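Long-range contacts in Ac-ASP-7 (Ancylostoma caninum, PDB 3S6S), which is of unknown function but, as a secreted hookworm protein of the SCP/TAPS (pathogenesis-related) family, probably acts at the interface between parasite and host: residues Met106-Tyr111 / Cys138-Lys143; Val110-Thr115 / Glu148-Gly153. All blocks are in the same frame, centred on the assembly; numbering follows the deposited sequence.

How the contacts relate
Both contacts start from the end of helix 103-110 and the loop after it, sharing V110 and Y111, and their centres lie about 10 Å apart. Contact 1, about 6 Å from the centre of the chain, sets this region against the end of inner strand 133-140; contact 2, about 13 Å from that centre, sets it against the loop that leads on from the strand. Y111 joins them, since its OH meets K142 in contact 1 and E148 in contact 2. A second tie is the probable hydrogen bond between D141 OD1 and T115 OG1, at 2.7 Å. R107 O also packs 3.3 Å from F150 CE2.

Contact 1 of 2, residues Met106-Tyr111 / Cys138-Lys143; sequences MRQVVY and CVYDKK
Q108 lies flat over Y140, its CG above the middle of one ring face (3.5 Å from the centroid, 11° off the normal), a CH-pi contact. With CG anti to the backbone N and a bend at chi2, the side chain runs across the ring counter to the tyrosine, amide and ring planes only 17° apart. NE2 then reaches K142 O at 2.8 Å in a nearly straight hydrogen bond that keeps to the amide plane but is somewhat tilted out of the carbonyl plane. OE1 faces K143, 3.4 Å from its CA. One residue on, V109 CG2 comes within 4.0 Å of Y140 OH, a hydroxyl bonded to T78 and H26. The same K142 O sits in plane at the edge of the Y111 ring, 3.5 Å from CD1. The K142 side chain passes obliquely by the ring, its CG 3.7 Å from Y111 CE1, and turns at chi4 (-52°), which brings NZ to Y111 OH at 2.9 Å; E148 and a water also bond this hydroxyl. With lysine as donor and E148 as acceptor, the Y111 hydroxyl is probably polarised, while the buried Q108 amide ties the helix end to the chain leaving strand 133-140.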
ATOM      1  N   MET A 106       0.575  -4.883  -8.694  1.00 26.74           N
ATOM      2  CA  MET A 106       1.806  -4.331  -8.156  1.00 27.42           C
ATOM      3  C   MET A 106       2.074  -2.899  -8.627  1.00 29.87           C
ATOM      4  O   MET A 106       2.720  -2.138  -7.918  1.00 30.20           O
ATOM      5  CB  MET A 106       2.993  -5.247  -8.448  1.00 26.03           C
ATOM      6  CG  MET A 106       2.954  -6.564  -7.671  1.00 28.69           C
ATOM      7  SD  MET A 106       3.023  -6.360  -5.870  1.00 30.25           S
ATOM      8  CE  MET A 106       1.320  -6.568  -5.461  1.00 27.65           C
ATOM      9  N   ARG A 107       1.576  -2.529  -9.805  1.00 25.68           N
ATOM     10  CA  ARG A 107       1.648  -1.136 -10.236  1.00 27.97           C
ATOM     11  C   ARG A 107       1.089  -0.178  -9.191  1.00 29.42           C
ATOM     12  O   ARG A 107       1.680   0.870  -8.929  1.00 27.02           O
ATOM     13  CB  ARG A 107       0.884  -0.914 -11.533  1.00 29.51           C
ATOM     14  CG  ARG A 107       1.694  -1.099 -12.773  1.00 33.08           C
ATOM     15  CD  ARG A 107       0.929  -0.485 -13.935  1.00 37.60           C
ATOM     16  NE  ARG A 107       1.498   0.800 -14.299  1.00 35.48           N
ATOM     17  CZ  ARG A 107       0.793   1.898 -14.506  1.00 40.58           C
ATOM     18  NH1 ARG A 107      -0.537   1.862 -14.397  1.00 37.46           N
ATOM     19  NH2 ARG A 107       1.426   3.023 -14.839  1.00 34.78           N
ATOM     20  N   GLN A 108      -0.060  -0.521  -8.613  1.00 26.65           N
ATOM     21  CA  GLN A 108      -0.637   0.320  -7.570  1.00 25.60           C
ATOM     22  C   GLN A 108       0.203   0.288  -6.285  1.00 25.28           C
ATOM     23  O   GLN A 108       0.523   1.328  -5.709  1.00 24.31           O
ATOM     24  CB  GLN A 108      -2.076  -0.097  -7.278  1.00 23.31           C
ATOM     25  CG  GLN A 108      -2.694   0.663  -6.123  1.00 24.46           C
ATOM     26  CD  GLN A 108      -2.934   2.133  -6.444  1.00 29.42           C
ATOM     27  OE1 GLN A 108      -3.864   2.479  -7.195  1.00 27.80           O
ATOM     28  NE2 GLN A 108      -2.095   3.014  -5.877  1.00 24.21           N
ATOM     29  N   VAL A 109       0.565  -0.918  -5.857  1.00 26.31           N
ATOM     30  CA  VAL A 109       1.325  -1.144  -4.633  1.00 24.98           C
ATOM     31  C   VAL A 109       2.584  -0.288  -4.583  1.00 26.77           C
ATOM     32  O   VAL A 109       3.012   0.195  -3.532  1.00 26.27           O
ATOM     33  CB  VAL A 109       1.754  -2.624  -4.561  1.00 25.42           C
ATOM     34  CG1 VAL A 109       2.765  -2.857  -3.427  1.00 24.08           C
ATOM     35  CG2 VAL A 109       0.518  -3.510  -4.412  1.00 23.26           C
ATOM     36  N   VAL A 110       3.132  -0.057  -5.756  1.00 26.11           N
ATOM     37  CA  VAL A 110       4.509   0.367  -5.906  1.00 28.78           C
ATOM     38  C   VAL A 110       4.642   1.815  -6.440  1.00 29.58           C
ATOM     39  O   VAL A 110       5.742   2.360  -6.504  1.00 32.05           O
ATOM     40  CB  VAL A 110       5.208  -0.712  -6.788  1.00 31.29           C
ATOM     41  CG1 VAL A 110       5.927  -0.137  -7.992  1.00 30.90           C
ATOM     42  CG2 VAL A 110       6.058  -1.632  -5.925  1.00 26.98           C
ATOM     43  N   TYR A 111       3.499   2.420  -6.780  1.00 25.36           N
ATOM     44  CA  TYR A 111       3.388   3.777  -7.313  1.00 28.13           C
ATOM     45  C   TYR A 111       3.947   4.807  -6.336  1.00 31.67           C
ATOM     46  O   TYR A 111       3.367   5.029  -5.277  1.00 28.88           O
ATOM     47  CB  TYR A 111       1.905   4.086  -7.575  1.00 26.14           C
ATOM     48  CG  TYR A 111       1.606   5.431  -8.196  1.00 26.50           C
ATOM     49  CD1 TYR A 111       0.435   6.106  -7.892  1.00 29.18           C
ATOM     50  CD2 TYR A 111       2.478   6.013  -9.112  1.00 29.25           C
ATOM     51  CE1 TYR A 111       0.146   7.338  -8.469  1.00 31.01           C
ATOM     52  CE2 TYR A 111       2.205   7.238  -9.684  1.00 25.61           C
ATOM     53  CZ  TYR A 111       1.041   7.895  -9.359  1.00 31.45           C
ATOM     54  OH  TYR A 111       0.759   9.111  -9.939  1.00 34.22           O
ATOM     55  N   CYS A 138      -7.414  -3.469  -0.799  1.00 26.20           N
ATOM     56  CA  CYS A 138      -6.723  -2.261  -0.381  1.00 24.92           C
ATOM     57  C   CYS A 138      -7.154  -1.080  -1.241  1.00 26.00           C
ATOM     58  O   CYS A 138      -7.409  -1.194  -2.455  1.00 24.36           O
ATOM     59  CB  CYS A 138      -5.212  -2.432  -0.418  1.00 22.79           C
ATOM     60  SG  CYS A 138      -4.624  -3.654   0.762  1.00 21.98           S
ATOM     61  N   VAL A 139      -7.241   0.050  -0.563  1.00 23.03           N
ATOM     62  CA  VAL A 139      -7.645   1.308  -1.132  1.00 25.09           C
ATOM     63  C   VAL A 139      -6.501   2.294  -0.909  1.00 25.42           C
ATOM     64  O   VAL A 139      -5.921   2.379   0.191  1.00 21.61           O
ATOM     65  CB  VAL A 139      -8.957   1.812  -0.467  1.00 24.55           C
ATOM     66  CG1 VAL A 139      -9.073   3.314  -0.587  1.00 24.05           C
ATOM     67  CG2 VAL A 139     -10.180   1.084  -1.067  1.00 22.77           C
ATOM     68  N   TYR A 140      -6.172   3.015  -1.973  1.00 24.07           N
ATOM     69  CA  TYR A 140      -5.038   3.916  -1.987  1.00 24.63           C
ATOM     70  C   TYR A 140      -5.510   5.317  -2.314  1.00 25.46           C
ATOM     71  O   TYR A 140      -6.489   5.493  -3.026  1.00 24.01           O
ATOM     72  CB  TYR A 140      -4.026   3.454  -3.023  1.00 25.37           C
ATOM     73  CG  TYR A 140      -3.642   2.005  -2.855  1.00 27.16           C
ATOM     74  CD1 TYR A 140      -4.530   0.996  -3.196  1.00 24.13           C
ATOM     75  CD2 TYR A 140      -2.391   1.643  -2.360  1.00 23.71           C
ATOM     76  CE1 TYR A 140      -4.193  -0.322  -3.053  1.00 23.08           C
ATOM     77  CE2 TYR A 140      -2.047   0.312  -2.215  1.00 23.26           C
ATOM     78  CZ  TYR A 140      -2.957  -0.659  -2.567  1.00 21.50           C
ATOM     79  OH  TYR A 140      -2.647  -1.978  -2.427  1.00 21.67           O
ATOM     80  N   ASP A 141      -4.827   6.319  -1.773  1.00 26.09           N
ATOM     81  CA  ASP A 141      -5.254   7.683  -2.010  1.00 26.46           C
ATOM     82  C   ASP A 141      -4.931   8.095  -3.438  1.00 26.19           C
ATOM     83  O   ASP A 141      -5.602   8.951  -4.005  1.00 28.54           O
ATOM     84  CB  ASP A 141      -4.659   8.654  -0.979  1.00 24.56           C
ATOM     85  CG  ASP A 141      -3.151   8.848  -1.130  1.00 25.81           C
ATOM     86  OD1 ASP A 141      -2.660   9.888  -0.645  1.00 26.47           O
ATOM     87  OD2 ASP A 141      -2.456   7.988  -1.712  1.00 19.42           O
ATOM     88  N   LYS A 142      -3.920   7.472  -4.032  1.00 24.39           N
ATOM     89  CA  LYS A 142      -3.561   7.830  -5.395  1.00 26.43           C
ATOM     90  C   LYS A 142      -3.333   6.638  -6.331  1.00 27.75           C
ATOM     91  O   LYS A 142      -2.547   5.737  -6.059  1.00 28.19           O
ATOM     92  CB  LYS A 142      -2.377   8.799  -5.426  1.00 30.10           C
ATOM     93  CG  LYS A 142      -2.272   9.536  -6.754  1.00 32.59           C
ATOM     94  CD  LYS A 142      -1.215  10.632  -6.719  1.00 40.26           C
ATOM     95  CE  LYS A 142      -1.349  11.598  -7.912  1.00 32.70           C
ATOM     96  NZ  LYS A 142      -1.404  10.888  -9.225  1.00 34.55           N
ATOM     97  N   LYS A 143      -4.053   6.669  -7.446  1.00 29.33           N
ATOM     98  CA  LYS A 143      -4.039   5.636  -8.457  1.00 28.53           C
ATOM     99  C   LYS A 143      -3.173   6.082  -9.615  1.00 29.96           C
ATOM    100  O   LYS A 143      -3.350   7.177 -10.115  1.00 29.48           O
ATOM    101  CB  LYS A 143      -5.464   5.445  -8.956  1.00 29.74           C
ATOM    102  CG  LYS A 143      -5.586   4.558 -10.155  1.00 28.53           C
ATOM    103  CD  LYS A 143      -7.036   4.384 -10.467  1.00 30.60           C
ATOM    104  CE  LYS A 143      -7.269   3.279 -11.483  1.00 38.83           C
ATOM    105  NZ  LYS A 143      -8.709   3.274 -11.901  1.00 47.39           N
TER
HETATM  106  O   HOH W   1      -1.673   9.611 -11.735  1.00 37.99           O

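Contact 2 of 2, residues Val110-Thr115 / Glu148-Gly153; sequences VYPKAT and ESFEGG
Residues Y111 to A114 form a type I beta turn, closed by A114 N to Y111 O at 3.2 Å, and the irregular segment 148-153 passes beside it, nearest at P112 and F150, whose CA atoms are 6.4 Å apart. The F150 ring lies with one face against Y111 and P112. That face receives Y111 CD2, which stands toward the rim and 3.3 Å from F150 CE1, together with two CH-pi donors: Y111 CA and P112 CD, the latter 4.1 Å from the centroid. The two aromatic planes meet obliquely, at 34°. V110 CG1 approaches the edge of the F150 ring near CD2, and P112 CG lies 3.3 Å from F150 O. The turn connects helix 103-110 to strand 116-123 in the alpha-beta-alpha sandwich expected of an SCP/TAPS domain, and segment 148-153 belongs to the loop that leads from strand 133-140 toward the small two-stranded sheet 169-170/175-176. Beyond the F150 contact, at the hydroxyl end of Y111, E148 extends fully from a CG anti to its backbone N, carrying its carboxylate to the phenol oxygen. There the Y111 hydroxyl donates to E148 OE2 at 2.5 Å, on the syn side and 29° out of the carboxylate plane, with ring and carboxylate turned 80° to each other. E148 OE1 takes the backbone N of K145, a second bond that fixes the carboxylate's rotation. K113 NZ stays 4.6 Å from E148 OE2, too far for a salt bridge, and makes a cation-pi contact with Y164.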
ATOM      1  N   VAL A 110       3.132  -0.057  -5.756  1.00 26.11           N
ATOM      2  CA  VAL A 110       4.509   0.367  -5.906  1.00 28.78           C
ATOM      3  C   VAL A 110       4.642   1.815  -6.440  1.00 29.58           C
ATOM      4  O   VAL A 110       5.742   2.360  -6.504  1.00 32.05           O
ATOM      5  CB  VAL A 110       5.208  -0.712  -6.788  1.00 31.29           C
ATOM      6  CG1 VAL A 110       5.927  -0.137  -7.992  1.00 30.90           C
ATOM      7  CG2 VAL A 110       6.058  -1.632  -5.925  1.00 26.98           C
ATOM      8  N   TYR A 111       3.499   2.420  -6.780  1.00 25.36           N
ATOM      9  CA  TYR A 111       3.388   3.777  -7.313  1.00 28.13           C
ATOM     10  C   TYR A 111       3.947   4.807  -6.336  1.00 31.67           C
ATOM     11  O   TYR A 111       3.367   5.029  -5.277  1.00 28.88           O
ATOM     12  CB  TYR A 111       1.905   4.086  -7.575  1.00 26.14           C
ATOM     13  CG  TYR A 111       1.606   5.431  -8.196  1.00 26.50           C
ATOM     14  CD1 TYR A 111       0.435   6.106  -7.892  1.00 29.18           C
ATOM     15  CD2 TYR A 111       2.478   6.013  -9.112  1.00 29.25           C
ATOM     16  CE1 TYR A 111       0.146   7.338  -8.469  1.00 31.01           C
ATOM     17  CE2 TYR A 111       2.205   7.238  -9.684  1.00 25.61           C
ATOM     18  CZ  TYR A 111       1.041   7.895  -9.359  1.00 31.45           C
ATOM     19  OH  TYR A 111       0.759   9.111  -9.939  1.00 34.22           O
ATOM     20  N   PRO A 112       5.070   5.455  -6.698  1.00 33.91           N
ATOM     21  CA  PRO A 112       5.801   6.341  -5.771  1.00 28.58           C
ATOM     22  C   PRO A 112       5.011   7.548  -5.268  1.00 28.18           C
ATOM     23  O   PRO A 112       5.417   8.139  -4.275  1.00 31.74           O
ATOM     24  CB  PRO A 112       7.005   6.799  -6.600  1.00 30.75           C
ATOM     25  CG  PRO A 112       7.177   5.731  -7.640  1.00 32.51           C
ATOM     26  CD  PRO A 112       5.782   5.284  -7.975  1.00 30.02           C
ATOM     27  N   LYS A 113       3.891   7.887  -5.904  1.00 30.02           N
ATOM     28  CA  LYS A 113       3.145   9.090  -5.526  1.00 30.22           C
ATOM     29  C   LYS A 113       1.880   8.815  -4.715  1.00 30.67           C
ATOM     30  O   LYS A 113       1.173   9.745  -4.318  1.00 27.70           O
ATOM     31  CB  LYS A 113       2.836   9.947  -6.753  1.00 31.58           C
ATOM     32  CG  LYS A 113       4.096  10.437  -7.441  1.00 34.75           C
ATOM     33  CD  LYS A 113       3.831  11.278  -8.691  1.00 33.59           C
ATOM     34  CE  LYS A 113       5.168  11.780  -9.265  1.00 29.43           C
ATOM     35  NZ  LYS A 113       4.988  12.506 -10.542  1.00 36.90           N
ATOM     36  N   ALA A 114       1.585   7.541  -4.478  1.00 28.41           N
ATOM     37  CA  ALA A 114       0.601   7.197  -3.457  1.00 28.89           C
ATOM     38  C   ALA A 114       1.240   7.493  -2.098  1.00 24.80           C
ATOM     39  O   ALA A 114       2.439   7.317  -1.935  1.00 27.59           O
ATOM     40  CB  ALA A 114       0.186   5.720  -3.571  1.00 24.10           C
ATOM     41  N   THR A 115       0.454   7.951  -1.131  1.00 23.57           N
ATOM     42  CA  THR A 115       1.000   8.335   0.170  1.00 22.17           C
ATOM     43  C   THR A 115       0.259   7.733   1.352  1.00 27.21           C
ATOM     44  O   THR A 115       0.730   7.827   2.496  1.00 27.05           O
ATOM     45  CB  THR A 115       0.988   9.861   0.379  1.00 25.21           C
ATOM     46  OG1 THR A 115      -0.345  10.301   0.653  1.00 22.23           O
ATOM     47  CG2 THR A 115       1.558  10.588  -0.823  1.00 25.42           C
ATOM     48  N   GLU A 148       1.961   5.987 -17.162  1.00 37.25           N
ATOM     49  CA  GLU A 148       2.612   6.947 -16.270  1.00 36.96           C
ATOM     50  C   GLU A 148       3.978   6.425 -15.828  1.00 34.55           C
ATOM     51  O   GLU A 148       4.106   5.278 -15.409  1.00 32.80           O
ATOM     52  CB  GLU A 148       1.741   7.269 -15.050  1.00 35.09           C
ATOM     53  CG  GLU A 148       2.400   8.248 -14.089  1.00 30.84           C
ATOM     54  CD  GLU A 148       1.489   8.719 -12.974  1.00 33.46           C
ATOM     55  OE1 GLU A 148       0.299   8.341 -12.956  1.00 36.40           O
ATOM     56  OE2 GLU A 148       1.961   9.487 -12.109  1.00 35.52           O
ATOM     57  N   SER A 149       5.000   7.267 -15.942  1.00 37.05           N
ATOM     58  CA  SER A 149       6.346   6.882 -15.513  1.00 40.48           C
ATOM     59  C   SER A 149       6.475   6.951 -13.983  1.00 37.30           C
ATOM     60  O   SER A 149       5.944   7.864 -13.349  1.00 30.09           O
ATOM     61  CB  SER A 149       7.409   7.773 -16.170  1.00 36.64           C
ATOM     62  OG  SER A 149       8.717   7.331 -15.809  1.00 47.82           O
ATOM     63  N   PHE A 150       7.174   5.978 -13.405  1.00 34.27           N
ATOM     64  CA  PHE A 150       7.337   5.899 -11.955  1.00 38.34           C
ATOM     65  C   PHE A 150       8.738   6.316 -11.507  1.00 41.86           C
ATOM     66  O   PHE A 150       8.967   6.529 -10.320  1.00 41.01           O
ATOM     67  CB  PHE A 150       7.056   4.478 -11.436  1.00 36.40           C
ATOM     68  CG  PHE A 150       5.604   4.096 -11.430  1.00 34.66           C
ATOM     69  CD1 PHE A 150       4.635   4.946 -11.951  1.00 30.22           C
ATOM     70  CD2 PHE A 150       5.202   2.879 -10.892  1.00 33.21           C
ATOM     71  CE1 PHE A 150       3.298   4.588 -11.936  1.00 32.24           C
ATOM     72  CE2 PHE A 150       3.855   2.513 -10.876  1.00 30.71           C
ATOM     73  CZ  PHE A 150       2.903   3.371 -11.393  1.00 28.75           C
ATOM     74  N   GLU A 151       9.676   6.406 -12.451  1.00 44.47           N
ATOM     75  CA  GLU A 151      11.070   6.720 -12.123  1.00 43.78           C
ATOM     76  C   GLU A 151      11.212   8.200 -11.858  1.00 41.40           C
ATOM     77  O   GLU A 151      10.355   8.984 -12.266  1.00 40.61           O
ATOM     78  CB  GLU A 151      12.001   6.323 -13.267  1.00 41.64           C
ATOM     79  CG  GLU A 151      11.773   4.926 -13.789  1.00 49.02           C
ATOM     80  CD  GLU A 151      12.813   4.516 -14.812  1.00 58.86           C
ATOM     81  OE1 GLU A 151      13.145   5.345 -15.685  1.00 61.72           O
ATOM     82  OE2 GLU A 151      13.308   3.368 -14.735  1.00 61.93           O
ATOM     83  N   GLY A 152      12.292   8.587 -11.181  1.00 40.74           N
ATOM     84  CA  GLY A 152      12.529   9.991 -10.888  1.00 40.62           C
ATOM     85  C   GLY A 152      13.123  10.282  -9.520  1.00 45.39           C
ATOM     86  O   GLY A 152      12.975   9.494  -8.574  1.00 41.79           O
ATOM     87  N   GLY A 153      13.805  11.424  -9.419  1.00 42.54           N
ATOM     88  CA  GLY A 153      14.392  11.867  -8.168  1.00 35.80           C
ATOM     89  C   GLY A 153      15.290  10.824  -7.539  1.00 38.44           C
ATOM     90  O   GLY A 153      15.924  10.043  -8.241  1.00 41.24           O
TER